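Local coordinates for protein cellobiose 2-epimerase (Spirochaeta thermophila DSM 6192, PDB 5ZIG) that probably catalyses the reversible epimerization of cellobiose to 4-O-beta-D-glucopyranosyl-D-mannose, at residues Leu64-Gln69 / Lys381-Asn386; Gln21-Ile26 / Leu72-Pro77; Arg225-Pro230 / Glu240-Met245; Arg155-Arg160 / Met217-Leu222. All coordinates share one frame; numbering follows the deposited sequence.

Contact 1: Leu64-Gln69 / Lys381-Asn386; sequences LWTFSQ and KASYHN
One face of the W65 indole takes the ring edge of Y384, and the opposite face is covered by Q69 CG, 3.5 Å above the plane. T66 OG1 lies in the indole plane, at its edge. In the (alpha/alpha) barrel expected of this six-hairpin clan, the pair joins the chain's second helix, 57-73, to the start of its last, 384-402, deep inside the fold. The aromatic pair is T-shaped: the six-membered ring of W65 and the ring of Y384 have centroids 5.6 Å apart and planes at 84°. Y384 CD1 does the touching, 3.9 Å from W65 CE3, and it lands toward the rim of the indole. W65 swings its CG anti to the backbone N (chi1 -178°), which carries the flat indole out toward Y384. A large aromatic suits this place because both of its faces are used, and Y127 stacks with it as well. A 1,2-ethanediol, probably from the crystallisation liquor, lies about 4 Å from the W65 side chain and may mark a pocket. Tyrosine suits the other side, offering an apolar edge to W65 while its OH reaches E199. Beneath the rings the contact turns polar. S383 OG is hydrogen-bonded to H63 ND1, and T66 OG1 turns back to the carbonyl oxygen of R62 in its own helix. R62 O is a second acceptor within reach of the T66 proton, and the bond from T66 OG1 to S383 OG, 2.8 Å long, is weak.

Contact 2: Gln21-Ile26 / Leu72-Pro77; sequences QLFDHI and LSRPNP
A cation-pi stack between R74 and F23 joins the residue just after helix 57-73 to the flank of helix 7-31. The guanidinium lies almost flat on the phenyl ring, the planes 15° apart, with R74 CZ 3.8 Å from the F23 ring centroid. R74 NH1 reaches in toward the root of the ring, 3.4 Å from F23 CG, while R74 NH2 sits over F23 CD2. The aliphatic part helps too: R74 CD stands over the same face, 4.2 Å from the F23 ring centroid, in a CH-pi contact. A bend at chi3 (-109°) folds the arginine so that methylene and guanidinium can share one ring. Beneath, L22 CD2 packs on the opposite face of F23, and S73 OG meets the ring edge in its plane, 3.3 Å from F23 CZ. Phenylalanine fits here because it is buried yet offers a pi face to a surface charge; arginine fits because its charge is spread over a flat group that can stack and still meet water. With an alanine in place of F23, the guanidinium would probably lose its supporting face and be free to swing into solvent. After R74 the chain turns, and N76 N-caps helix 77-94 through A78 N. The result is a cation-pi stack linking one helix's end to its neighbour's flank in the (alpha/alpha) barrel expected of this family.

Contact 3: Arg225-Pro230 / Glu240-Met245; sequences RTHIAP and EDWAPM
H227 and W242 cross at about a right angle as side chains, yet their rings lie nearly parallel in an offset stack: the imidazole and the five-membered ring of the indole have planes 4° apart and centroids 4.0 Å apart. The offset slides W242 CB under the imidazole, 3.6 Å from the H227 ring centroid, as a CH-pi contact. T226 CG2 covers the other face of H227. I228 CG1 comes at the benzo part obliquely, 3.8 Å from W242 CZ3. The histidine sits in the last turn of helix 211-228, and the tryptophan belongs to the turn between strands 237-238 and 244-245. Just before it, D241 OD1 accepts from A243 N in an Asx turn. Tryptophan suits the place because its broad ring bridges histidine and isoleucine, and H194 meets it edge-to-face. With a serine in place of W242, the histidine would probably lose its stacking partner and I228 part of its apolar cover. Between the two segments no hydrogen bond forms, so the contact rests on stacking and dispersion; nearby, I228 ties the helix end to G235 by a backbone hydrogen bond, and W242 NE1 is bonded weakly to H161 O and G162 O.

Contact 4: Arg155-Arg160 / Met217-Leu222; sequences RGRDRR and MEHLIL
R157 lays its guanidinium over the imidazole of H219, with group centres 3.7 Å apart and planes inclined by 26°. The ring nitrogen H219 NE2 stands under the centre of the guanidinium, 3.2 Å from R157 CZ, while R157 NH1 reaches over the ring toward H219 CD2, and R157 NH2 passes 3.6 Å from H219 CE1. The two side chains come from opposite directions. R157 leaves the loop after helix 139-156 and bends at chi2 and chi3, which curls its head back over the ring; H219 extends from helix 211-228 with CG anti to the backbone N (chi1 178°). Within its own loop R157 NH2 donates to D158 O at 3.2 Å, approaching from above the carbonyl plane rather than along a lone pair. A weak bond from R157 NE to G163 O helps to fix the rotation of the guanidinium. D158 OD1 forms a salt bridge with K189. An arginine suits this spot because it can stack through its face and donate through its rim, and a histidine because its flat ring also offers a nitrogen acceptor. H219 NE2 accepts from G163 N, and the R157 nitrogens above its face meet it at too poor an angle for hydrogen bonds. The stack therefore sets a delocalised cation on an imidazole that, since NE2 accepts a hydrogen bond, is probably neutral, joining loop to helix at the surface without charge pairing.

From the N terminus, helix 7-31 first supplies residues 21-26. Helix 57-73 follows, giving 64-69 to contact 1 and then 72-77, which closes contact 2. Because contact 1 opens before contact 2 closes, the two cross, and they touch where N386 packs on I26. Next the chain closes contact 4 between the loop after helix 139-156 and helix 211-228. The end of that helix opens contact 3, which closes within the following hairpin; the two sit in series and meet through D158 and E240. Both nest inside the long loop that contact 1 closes at helix 384-402, tying the last helix to the second. Contact 2 lies across the chain's centre from contacts 3 and 4.

Contact 1: Leu64-Gln69 / Lys381-Asn386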
# COMPACT_ATOMS: atom_id res chain seq x y z
N LEU A 64 2.04 6.44 -10.57
CA LEU A 64 2.67 7.73 -10.29
C LEU A 64 3.64 7.62 -9.11
O LEU A 64 4.77 8.11 -9.18
CB LEU A 64 1.62 8.80 -10.02
CG LEU A 64 2.30 10.16 -9.72
CD1 LEU A 64 3.27 10.54 -10.85
CD2 LEU A 64 1.31 11.33 -9.44
N TRP A 65 3.19 7.02 -8.00
CA TRP A 65 4.07 6.88 -6.84
C TRP A 65 5.28 6.04 -7.20
O TRP A 65 6.42 6.42 -6.92
CB TRP A 65 3.31 6.27 -5.65
CG TRP A 65 4.16 6.15 -4.38
CD1 TRP A 65 4.26 7.06 -3.36
CD2 TRP A 65 5.01 5.05 -4.00
NE1 TRP A 65 5.11 6.60 -2.38
CE2 TRP A 65 5.58 5.37 -2.75
CE3 TRP A 65 5.33 3.82 -4.60
CZ2 TRP A 65 6.47 4.51 -2.10
CZ3 TRP A 65 6.23 2.97 -3.94
CH2 TRP A 65 6.77 3.32 -2.70
N THR A 66 5.07 4.91 -7.89
CA THR A 66 6.18 4.01 -8.18
C THR A 66 7.27 4.71 -8.98
O THR A 66 8.45 4.66 -8.61
CB THR A 66 5.67 2.77 -8.91
OG1 THR A 66 4.99 1.92 -7.97
CG2 THR A 66 6.83 1.99 -9.55
N PHE A 67 6.90 5.42 -10.05
CA PHE A 67 7.93 5.99 -10.93
C PHE A 67 8.56 7.26 -10.36
O PHE A 67 9.69 7.59 -10.74
CB PHE A 67 7.35 6.25 -12.32
CG PHE A 67 7.21 4.98 -13.12
CD1 PHE A 67 8.31 4.40 -13.71
CD2 PHE A 67 5.99 4.35 -13.23
CE1 PHE A 67 8.20 3.22 -14.42
CE2 PHE A 67 5.86 3.18 -13.95
CZ PHE A 67 6.95 2.61 -14.54
N SER A 68 7.85 7.96 -9.48
CA SER A 68 8.49 9.03 -8.72
C SER A 68 9.62 8.48 -7.84
O SER A 68 10.74 9.01 -7.85
CB SER A 68 7.43 9.72 -7.86
OG SER A 68 6.47 10.37 -8.67
N GLN A 69 9.33 7.44 -7.07
CA GLN A 69 10.31 6.86 -6.15
C GLN A 69 11.47 6.24 -6.91
O GLN A 69 12.62 6.30 -6.45
CB GLN A 69 9.63 5.83 -5.26
CG GLN A 69 8.48 6.43 -4.43
CD GLN A 69 8.99 7.30 -3.30
OE1 GLN A 69 10.17 7.25 -2.95
NE2 GLN A 69 8.09 8.10 -2.72
N LYS A 381 -4.11 -4.40 -9.11
CA LYS A 381 -2.68 -4.66 -9.06
C LYS A 381 -1.96 -3.70 -9.99
O LYS A 381 -2.21 -3.67 -11.20
CB LYS A 381 -2.37 -6.12 -9.38
CG LYS A 381 -0.90 -6.42 -9.62
CD LYS A 381 -0.73 -7.91 -9.85
CE LYS A 381 0.76 -8.31 -9.87
NZ LYS A 381 1.31 -8.10 -11.22
N ALA A 382 -1.08 -2.91 -9.40
CA ALA A 382 -0.23 -1.99 -10.14
C ALA A 382 1.22 -2.26 -9.76
O ALA A 382 1.58 -3.40 -9.47
CB ALA A 382 -0.64 -0.54 -9.84
N SER A 383 2.04 -1.25 -9.79
CA SER A 383 3.43 -1.40 -9.51
C SER A 383 3.93 -0.97 -8.13
O SER A 383 5.07 -0.93 -7.94
CB SER A 383 4.21 -0.65 -10.56
OG SER A 383 4.13 0.69 -10.36
N TYR A 384 3.03 -0.74 -7.20
CA TYR A 384 3.34 -0.24 -5.88
C TYR A 384 3.77 -1.20 -4.78
O TYR A 384 4.78 -1.00 -4.23
CB TYR A 384 2.22 0.70 -5.44
CG TYR A 384 1.84 0.74 -4.02
CD1 TYR A 384 2.40 1.64 -3.15
CD2 TYR A 384 0.87 -0.05 -3.57
CE1 TYR A 384 2.00 1.71 -1.85
CE2 TYR A 384 0.43 0.01 -2.30
CZ TYR A 384 1.00 0.89 -1.43
OH TYR A 384 0.51 0.89 -0.17
N HIS A 385 3.03 -2.22 -4.48
CA HIS A 385 3.36 -3.11 -3.41
C HIS A 385 4.78 -3.72 -3.55
O HIS A 385 5.57 -3.65 -2.64
CB HIS A 385 2.28 -4.18 -3.26
CG HIS A 385 1.07 -3.76 -2.49
ND1 HIS A 385 1.05 -3.60 -1.13
CD2 HIS A 385 -0.20 -3.52 -2.89
CE1 HIS A 385 -0.15 -3.27 -0.73
NE2 HIS A 385 -0.93 -3.23 -1.78
N ASN A 386 5.06 -4.27 -4.70
CA ASN A 386 6.33 -4.89 -4.98
C ASN A 386 7.49 -3.91 -5.16
O ASN A 386 8.52 -4.17 -4.62
CB ASN A 386 6.26 -5.99 -6.06
CG ASN A 386 5.80 -5.51 -7.41
OD1 ASN A 386 5.66 -4.34 -7.65
ND2 ASN A 386 5.61 -6.45 -8.32

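Contact 2: Gln21-Ile26 / Leu72-Pro77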
# COMPACT_ATOMS: atom_id res chain seq x y z
N GLN A 21 15.26 -7.16 -9.19
CA GLN A 21 13.82 -7.24 -9.35
C GLN A 21 13.24 -5.87 -9.70
O GLN A 21 12.56 -5.73 -10.73
CB GLN A 21 13.19 -7.79 -8.09
CG GLN A 21 13.19 -9.28 -8.05
CD GLN A 21 12.31 -9.86 -9.12
OE1 GLN A 21 11.16 -9.43 -9.29
NE2 GLN A 21 12.82 -10.84 -9.85
N LEU A 22 13.49 -4.85 -8.86
CA LEU A 22 13.00 -3.50 -9.12
C LEU A 22 13.40 -3.01 -10.51
O LEU A 22 12.54 -2.69 -11.33
CB LEU A 22 13.51 -2.50 -8.06
CG LEU A 22 12.93 -1.08 -8.24
CD1 LEU A 22 11.40 -1.13 -8.06
CD2 LEU A 22 13.51 0.00 -7.33
N PHE A 23 14.71 -2.96 -10.79
CA PHE A 23 15.16 -2.23 -11.96
C PHE A 23 15.23 -3.07 -13.23
O PHE A 23 15.18 -2.52 -14.34
CB PHE A 23 16.52 -1.57 -11.71
CG PHE A 23 16.53 -0.53 -10.61
CD1 PHE A 23 15.85 0.67 -10.74
CD2 PHE A 23 17.23 -0.76 -9.43
CE1 PHE A 23 15.87 1.63 -9.73
CE2 PHE A 23 17.25 0.19 -8.41
CZ PHE A 23 16.57 1.38 -8.56
N ASP A 24 15.34 -4.40 -13.12
CA ASP A 24 15.44 -5.22 -14.32
C ASP A 24 14.17 -5.99 -14.64
O ASP A 24 14.00 -6.41 -15.79
CB ASP A 24 16.61 -6.22 -14.19
CG ASP A 24 17.94 -5.52 -13.96
OD1 ASP A 24 18.13 -4.41 -14.47
OD2 ASP A 24 18.80 -6.09 -13.27
N HIS A 25 13.30 -6.20 -13.66
CA HIS A 25 12.09 -6.99 -13.85
C HIS A 25 10.82 -6.17 -13.69
O HIS A 25 10.01 -6.10 -14.62
CB HIS A 25 12.11 -8.18 -12.87
CG HIS A 25 11.12 -9.24 -13.21
ND1 HIS A 25 11.37 -10.24 -14.13
CD2 HIS A 25 9.86 -9.47 -12.75
CE1 HIS A 25 10.32 -11.03 -14.22
NE2 HIS A 25 9.38 -10.58 -13.40
N ILE A 26 10.61 -5.52 -12.54
CA ILE A 26 9.32 -4.87 -12.29
C ILE A 26 9.17 -3.63 -13.16
O ILE A 26 8.26 -3.55 -13.99
CB ILE A 26 9.16 -4.53 -10.79
CG1 ILE A 26 8.79 -5.79 -10.00
CG2 ILE A 26 8.03 -3.49 -10.60
CD1 ILE A 26 9.39 -5.83 -8.56
N LEU A 72 13.78 8.94 -8.02
CA LEU A 72 14.53 9.38 -6.86
C LEU A 72 15.65 8.39 -6.51
O LEU A 72 16.77 8.80 -6.19
CB LEU A 72 13.58 9.58 -5.68
CG LEU A 72 12.74 10.86 -5.64
CD1 LEU A 72 11.48 10.67 -4.79
CD2 LEU A 72 13.58 12.05 -5.13
N SER A 73 15.37 7.09 -6.57
CA SER A 73 16.41 6.10 -6.26
C SER A 73 17.46 5.98 -7.37
O SER A 73 18.62 5.68 -7.09
CB SER A 73 15.78 4.74 -5.98
OG SER A 73 16.68 3.70 -6.28
N ARG A 74 17.07 6.23 -8.62
CA ARG A 74 17.96 6.14 -9.77
C ARG A 74 17.40 7.02 -10.88
O ARG A 74 16.34 6.71 -11.46
CB ARG A 74 18.08 4.68 -10.24
CG ARG A 74 19.45 4.26 -10.67
CD ARG A 74 19.42 2.90 -11.36
NE ARG A 74 20.02 1.84 -10.55
CZ ARG A 74 20.07 0.56 -10.90
NH1 ARG A 74 19.55 0.16 -12.06
NH2 ARG A 74 20.64 -0.34 -10.10
N PRO A 75 18.07 8.13 -11.21
CA PRO A 75 17.44 9.19 -12.03
C PRO A 75 17.45 8.90 -13.52
O PRO A 75 17.93 9.69 -14.34
CB PRO A 75 18.27 10.42 -11.65
CG PRO A 75 19.61 9.87 -11.32
CD PRO A 75 19.37 8.55 -10.66
N ASN A 76 16.89 7.76 -13.90
CA ASN A 76 16.71 7.46 -15.31
C ASN A 76 15.63 8.36 -15.90
O ASN A 76 14.57 8.53 -15.29
CB ASN A 76 16.32 5.99 -15.50
CG ASN A 76 16.48 5.53 -16.92
OD1 ASN A 76 15.69 5.89 -17.79
ND2 ASN A 76 17.52 4.74 -17.18
N PRO A 77 15.86 8.97 -17.07
CA PRO A 77 14.80 9.77 -17.70
C PRO A 77 13.50 9.00 -17.92
O PRO A 77 12.43 9.58 -17.77
CB PRO A 77 15.42 10.19 -19.04
CG PRO A 77 16.89 10.18 -18.78
CD PRO A 77 17.13 9.05 -17.81

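Contact 3: Arg225-Pro230 / Glu240-Met245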
# COMPACT_ATOMS: atom_id res chain seq x y z
N ARG A 225 -5.27 2.53 17.66
CA ARG A 225 -5.04 2.01 19.02
C ARG A 225 -6.33 1.57 19.68
O ARG A 225 -6.35 0.59 20.43
CB ARG A 225 -4.35 3.06 19.90
CG ARG A 225 -3.91 2.50 21.27
CD ARG A 225 -2.87 1.39 21.03
NE ARG A 225 -2.50 0.62 22.22
CZ ARG A 225 -3.11 -0.50 22.60
NH1 ARG A 225 -4.14 -0.97 21.89
NH2 ARG A 225 -2.71 -1.15 23.68
N THR A 226 -7.43 2.29 19.44
CA THR A 226 -8.64 2.08 20.22
C THR A 226 -9.69 1.25 19.49
O THR A 226 -10.29 0.36 20.09
CB THR A 226 -9.28 3.42 20.64
OG1 THR A 226 -8.32 4.26 21.29
CG2 THR A 226 -10.43 3.17 21.60
N HIS A 227 -9.95 1.55 18.22
CA HIS A 227 -11.06 0.90 17.53
C HIS A 227 -10.59 -0.18 16.55
O HIS A 227 -11.18 -1.27 16.52
CB HIS A 227 -11.92 1.93 16.78
CG HIS A 227 -12.54 2.98 17.67
ND1 HIS A 227 -13.40 2.67 18.71
CD2 HIS A 227 -12.41 4.33 17.68
CE1 HIS A 227 -13.76 3.79 19.32
NE2 HIS A 227 -13.18 4.81 18.72
N ILE A 228 -9.55 0.06 15.77
CA ILE A 228 -9.21 -0.84 14.68
C ILE A 228 -8.32 -1.98 15.15
O ILE A 228 -8.57 -3.15 14.84
CB ILE A 228 -8.57 -0.07 13.51
CG1 ILE A 228 -9.53 1.03 13.05
CG2 ILE A 228 -8.17 -1.05 12.39
CD1 ILE A 228 -9.27 1.62 11.66
N ALA A 229 -7.28 -1.67 15.92
CA ALA A 229 -6.29 -2.66 16.35
C ALA A 229 -6.12 -2.64 17.86
O ALA A 229 -5.03 -2.40 18.37
CB ALA A 229 -4.95 -2.39 15.66
N PRO A 230 -7.19 -2.90 18.62
CA PRO A 230 -7.02 -2.90 20.09
C PRO A 230 -6.22 -4.07 20.60
O PRO A 230 -5.39 -3.91 21.51
CB PRO A 230 -8.47 -2.92 20.62
CG PRO A 230 -9.25 -3.63 19.51
CD PRO A 230 -8.59 -3.21 18.22
N GLU A 240 -20.67 3.39 12.07
CA GLU A 240 -20.31 4.79 12.24
C GLU A 240 -19.71 5.04 13.62
O GLU A 240 -18.66 5.69 13.74
CB GLU A 240 -21.53 5.69 12.00
CG GLU A 240 -21.18 7.11 11.61
CD GLU A 240 -22.34 8.08 11.81
OE1 GLU A 240 -23.35 7.68 12.44
OE2 GLU A 240 -22.24 9.23 11.32
N ASP A 241 -20.35 4.51 14.67
CA ASP A 241 -19.84 4.63 16.03
C ASP A 241 -18.75 3.60 16.36
O ASP A 241 -18.48 3.37 17.55
CB ASP A 241 -20.99 4.52 17.05
CG ASP A 241 -21.65 3.14 17.06
OD1 ASP A 241 -21.20 2.22 16.34
OD2 ASP A 241 -22.64 2.98 17.79
N TRP A 242 -18.15 2.97 15.35
CA TRP A 242 -16.97 2.09 15.46
C TRP A 242 -17.30 0.71 16.01
O TRP A 242 -16.40 -0.05 16.34
CB TRP A 242 -15.85 2.73 16.29
CG TRP A 242 -15.17 3.79 15.51
CD1 TRP A 242 -15.28 5.15 15.69
CD2 TRP A 242 -14.30 3.59 14.39
NE1 TRP A 242 -14.52 5.80 14.74
CE2 TRP A 242 -13.90 4.87 13.94
CE3 TRP A 242 -13.82 2.46 13.72
CZ2 TRP A 242 -13.04 5.05 12.86
CZ3 TRP A 242 -12.96 2.63 12.65
CH2 TRP A 242 -12.59 3.92 12.22
N ALA A 243 -18.57 0.37 16.11
CA ALA A 243 -18.92 -1.00 16.45
C ALA A 243 -18.39 -1.94 15.36
O ALA A 243 -18.48 -1.63 14.16
CB ALA A 243 -20.44 -1.14 16.60
N PRO A 244 -17.82 -3.08 15.74
CA PRO A 244 -17.36 -4.06 14.75
C PRO A 244 -18.50 -4.61 13.89
O PRO A 244 -19.57 -4.95 14.39
CB PRO A 244 -16.74 -5.17 15.61
CG PRO A 244 -16.37 -4.46 16.88
CD PRO A 244 -17.42 -3.46 17.11
N MET A 245 -18.26 -4.70 12.59
CA MET A 245 -19.21 -5.34 11.69
C MET A 245 -18.55 -6.53 11.01
O MET A 245 -17.37 -6.47 10.64
CB MET A 245 -19.72 -4.35 10.63
CG MET A 245 -20.55 -3.22 11.21
SD MET A 245 -20.92 -1.95 9.99
CE MET A 245 -21.95 -2.85 8.82

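Contact 4: Arg155-Arg160 / Met217-Leu222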
# COMPACT_ATOMS: atom_id res chain seq x y z
N ARG A 155 -14.62 17.34 4.32
CA ARG A 155 -15.78 16.51 4.03
C ARG A 155 -15.66 15.08 4.56
O ARG A 155 -16.67 14.49 4.94
CB ARG A 155 -16.06 16.44 2.52
CG ARG A 155 -16.13 17.80 1.80
CD ARG A 155 -17.28 18.67 2.32
NE ARG A 155 -18.58 18.01 2.18
CZ ARG A 155 -19.37 17.72 3.21
NH1 ARG A 155 -19.00 18.04 4.44
NH2 ARG A 155 -20.53 17.12 3.01
N GLY A 156 -14.45 14.51 4.59
CA GLY A 156 -14.31 13.11 4.93
C GLY A 156 -14.40 12.79 6.41
O GLY A 156 -14.88 11.71 6.78
N ARG A 157 -13.97 13.71 7.27
CA ARG A 157 -13.88 13.40 8.69
C ARG A 157 -15.27 13.34 9.32
O ARG A 157 -16.08 14.26 9.16
CB ARG A 157 -13.02 14.43 9.42
CG ARG A 157 -11.54 14.10 9.45
CD ARG A 157 -11.18 12.96 10.44
NE ARG A 157 -12.00 12.92 11.65
CZ ARG A 157 -11.77 13.62 12.76
NH1 ARG A 157 -10.73 14.45 12.85
NH2 ARG A 157 -12.57 13.48 13.80
N ASP A 158 -15.52 12.25 10.04
CA ASP A 158 -16.64 12.15 10.95
C ASP A 158 -16.19 12.84 12.24
O ASP A 158 -15.42 12.27 13.01
CB ASP A 158 -17.00 10.68 11.17
CG ASP A 158 -18.10 10.47 12.21
OD1 ASP A 158 -18.56 9.31 12.31
OD2 ASP A 158 -18.51 11.43 12.92
N ARG A 159 -16.66 14.07 12.45
CA ARG A 159 -16.24 14.84 13.61
C ARG A 159 -16.98 14.45 14.88
O ARG A 159 -16.57 14.86 15.96
CB ARG A 159 -16.40 16.33 13.34
CG ARG A 159 -15.72 16.81 12.06
CD ARG A 159 -14.19 16.90 12.21
NE ARG A 159 -13.60 17.70 11.14
CZ ARG A 159 -12.30 17.79 10.88
NH1 ARG A 159 -11.42 17.13 11.62
NH2 ARG A 159 -11.87 18.54 9.87
N ARG A 160 -18.06 13.67 14.77
CA ARG A 160 -18.74 13.17 15.95
C ARG A 160 -18.03 11.96 16.54
O ARG A 160 -17.74 11.92 17.74
CB ARG A 160 -20.19 12.82 15.58
CG ARG A 160 -21.05 12.28 16.71
CD ARG A 160 -22.52 12.38 16.31
NE ARG A 160 -23.40 11.52 17.09
CZ ARG A 160 -24.30 10.69 16.56
NH1 ARG A 160 -24.44 10.60 15.24
NH2 ARG A 160 -25.06 9.94 17.36
N MET A 217 -2.56 12.73 11.75
CA MET A 217 -1.85 11.48 12.03
C MET A 217 -2.09 11.01 13.47
O MET A 217 -2.41 9.84 13.70
CB MET A 217 -0.35 11.65 11.76
CG MET A 217 -0.02 11.73 10.27
SD MET A 217 1.65 12.33 9.96
CE MET A 217 2.69 10.93 10.44
N GLU A 218 -1.94 11.91 14.44
CA GLU A 218 -2.27 11.59 15.82
C GLU A 218 -3.68 11.01 15.93
O GLU A 218 -3.87 9.93 16.49
CB GLU A 218 -2.16 12.85 16.69
CG GLU A 218 -0.78 13.52 16.69
CD GLU A 218 -0.67 14.63 17.74
OE1 GLU A 218 -1.51 15.56 17.70
OE2 GLU A 218 0.26 14.62 18.57
N HIS A 219 -4.67 11.74 15.39
CA HIS A 219 -6.04 11.24 15.39
C HIS A 219 -6.10 9.80 14.87
O HIS A 219 -6.71 8.92 15.48
CB HIS A 219 -6.93 12.13 14.53
CG HIS A 219 -8.34 11.66 14.45
ND1 HIS A 219 -9.13 11.47 15.56
CD2 HIS A 219 -9.12 11.35 13.38
CE1 HIS A 219 -10.33 11.06 15.19
NE2 HIS A 219 -10.35 10.98 13.87
N LEU A 220 -5.45 9.56 13.72
CA LEU A 220 -5.49 8.23 13.10
C LEU A 220 -4.88 7.17 14.01
O LEU A 220 -5.38 6.05 14.10
CB LEU A 220 -4.79 8.27 11.74
CG LEU A 220 -5.69 8.81 10.62
CD1 LEU A 220 -4.92 9.27 9.40
CD2 LEU A 220 -6.75 7.78 10.24
N ILE A 221 -3.78 7.52 14.70
CA ILE A 221 -3.14 6.55 15.58
C ILE A 221 -4.09 6.15 16.71
O ILE A 221 -4.19 4.96 17.05
CB ILE A 221 -1.80 7.11 16.12
CG1 ILE A 221 -0.76 7.14 15.00
CG2 ILE A 221 -1.26 6.21 17.21
CD1 ILE A 221 -0.03 8.43 14.85
N LEU A 222 -4.82 7.12 17.27
CA LEU A 222 -5.77 6.80 18.33
C LEU A 222 -6.92 5.92 17.82
O LEU A 222 -7.42 5.08 18.57
CB LEU A 222 -6.33 8.08 18.95
CG LEU A 222 -5.40 8.88 19.87
CD1 LEU A 222 -5.93 10.27 20.06
CD2 LEU A 222 -5.23 8.19 21.22